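Local structure of acidocalcisomal pyrophosphatase (Trypanosoma brucei brucei, 5C5V) at residues Asn53-Asp56 and Glu62-Trp65. The protein probably hydrolyses inorganic pyrophosphate to phosphate with the help of magnesium ions, in a chain that also carries EF-hand helices. Residues are numbered along the deposited sequence; the frame is centred on the assembly and turned at random.
Sequences NAID and EKFW
Lys63 reaches back from helix 61-69 to the loop that follows helix 43-53, and it meets Ile55 with its aliphatic chain and Asp56 with its ammonium group. The apolar part comes first along the side chain. Lys63 CD lies 3.8 Å from Ile55 CG2, the methyl anti to the backbone N, and the two side chains pass at a slant. The other branch of Ile55 ends at the helix backbone, with its CD1 4.0 Å from Lys63 O.

The polar part lies at the far end. With CG anti to the carbonyl carbon (chi1 -54°) and the chain extended beyond it, NZ is delivered to the main-chain oxygen of Asp56. That hydrogen bond measures 2.5 Å from Lys63 NZ to Asp56 O, so short that its exact length is doubtful. NZ also makes a weak hydrogen bond to the carbonyl oxygen of His58. The Asp56 carboxylate is no direct partner: its OD2 stays 4.7 Å from Lys63 NZ, close enough that opposite charges probably still attract.

Helix 43-53, the short strand 59-60 and helix 61-69 form the helix-loop-helix of an EF-hand. With Asp56 taken as the fifth loop position, Lys63 probably falls at the twelfth, where a calcium-binding hand usually has a glutamate. On the face of the helix turned away from the loop, Phe64 packs on Met9 and Leu12 of helix 3-14. A lysine amine at loop carbonyls, with a carboxylate near, is consistent with a hand in which an ammonium group sits where a calcium ligand would be expected, although one bond is doubtful in length and the other weak.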
loop_
_atom_site.group_PDB
_atom_site.type_symbol
_atom_site.label_atom_id
_atom_site.label_comp_id
_atom_site.label_asym_id
_atom_site.label_seq_id
_atom_site.Cartn_x
_atom_site.Cartn_y
_atom_site.Cartn_z
ATOM N N ASN A 53 -2.647 -45.235 -36.762
ATOM C CA ASN A 53 -2.493 -44.857 -38.164
ATOM C C ASN A 53 -3.788 -45.005 -38.972
ATOM O O ASN A 53 -4.068 -44.198 -39.869
ATOM C CB ASN A 53 -1.415 -45.710 -38.841
ATOM C CG ASN A 53 -0.017 -45.392 -38.357
ATOM O OD1 ASN A 53 0.241 -44.307 -37.823
ATOM N ND2 ASN A 53 0.910 -46.338 -38.572
ATOM N N ALA A 54 -4.575 -46.030 -38.643
ATOM C CA ALA A 54 -5.823 -46.299 -39.352
ATOM C C ALA A 54 -6.957 -45.358 -38.956
ATOM O O ALA A 54 -8.095 -45.551 -39.386
ATOM C CB ALA A 54 -6.250 -47.726 -39.124
ATOM N N ILE A 55 -6.662 -44.357 -38.132
ATOM C CA ILE A 55 -7.658 -43.335 -37.819
ATOM C C ILE A 55 -7.745 -42.403 -39.016
ATOM O O ILE A 55 -6.763 -42.222 -39.745
ATOM C CB ILE A 55 -7.316 -42.535 -36.549
ATOM C CG1 ILE A 55 -7.421 -43.426 -35.314
ATOM C CG2 ILE A 55 -8.256 -41.357 -36.388
ATOM C CD1 ILE A 55 -7.386 -42.659 -34.019
ATOM N N ASP A 56 -8.926 -41.841 -39.245
ATOM C CA ASP A 56 -9.152 -41.075 -40.463
ATOM C C ASP A 56 -8.933 -39.588 -40.209
ATOM O O ASP A 56 -9.586 -39.000 -39.360
ATOM C CB ASP A 56 -10.557 -41.353 -41.018
ATOM C CG ASP A 56 -10.952 -40.384 -42.120
ATOM O OD1 ASP A 56 -10.733 -40.700 -43.304
ATOM O OD2 ASP A 56 -11.484 -39.295 -41.794
ATOM N N GLU A 62 -10.012 -35.878 -29.279
ATOM C CA GLU A 62 -11.290 -36.571 -29.190
ATOM C C GLU A 62 -11.225 -37.932 -29.875
ATOM O O GLU A 62 -11.795 -38.896 -29.388
ATOM C CB GLU A 62 -12.408 -35.716 -29.796
ATOM C CG GLU A 62 -13.783 -35.943 -29.170
ATOM C CD GLU A 62 -13.803 -35.730 -27.661
ATOM O OE1 GLU A 62 -13.244 -34.719 -27.187
ATOM O OE2 GLU A 62 -14.397 -36.570 -26.941
ATOM N N LYS A 63 -10.513 -38.018 -30.992
ATOM C CA LYS A 63 -10.356 -39.299 -31.665
ATOM C C LYS A 63 -9.343 -40.166 -30.935
ATOM O O LYS A 63 -9.490 -41.377 -30.870
ATOM C CB LYS A 63 -9.913 -39.117 -33.117
ATOM C CG LYS A 63 -10.794 -38.209 -33.961
ATOM C CD LYS A 63 -10.453 -38.371 -35.441
ATOM C CE LYS A 63 -10.742 -37.118 -36.265
ATOM N NZ LYS A 63 -10.288 -37.340 -37.682
ATOM N N PHE A 64 -8.318 -39.543 -30.370
ATOM C CA PHE A 64 -7.342 -40.279 -29.586
ATOM C C PHE A 64 -8.016 -40.923 -28.381
ATOM O O PHE A 64 -7.735 -42.074 -28.049
ATOM C CB PHE A 64 -6.205 -39.359 -29.138
ATOM C CG PHE A 64 -5.218 -40.020 -28.218
ATOM C CD1 PHE A 64 -4.266 -40.895 -28.710
ATOM C CD2 PHE A 64 -5.244 -39.760 -26.856
ATOM C CE1 PHE A 64 -3.363 -41.501 -27.857
ATOM C CE2 PHE A 64 -4.343 -40.356 -26.003
ATOM C CZ PHE A 64 -3.401 -41.232 -26.505
ATOM N N TRP A 65 -8.915 -40.175 -27.739
ATOM C CA TRP A 65 -9.684 -40.692 -26.613
ATOM C C TRP A 65 -10.521 -41.890 -27.048
ATOM O O TRP A 65 -10.571 -42.900 -26.353
ATOM C CB TRP A 65 -10.582 -39.608 -26.032
ATOM C CG TRP A 65 -11.415 -40.031 -24.840
ATOM C CD1 TRP A 65 -12.772 -39.929 -24.717
ATOM C CD2 TRP A 65 -10.945 -40.587 -23.600
ATOM N NE1 TRP A 65 -13.175 -40.395 -23.486
ATOM C CE2 TRP A 65 -12.075 -40.803 -22.782
ATOM C CE3 TRP A 65 -9.682 -40.921 -23.105
ATOM C CZ2 TRP A 65 -11.978 -41.334 -21.499
ATOM C CZ3 TRP A 65 -9.590 -41.456 -21.831
ATOM C CH2 TRP A 65 -10.731 -41.653 -21.042
#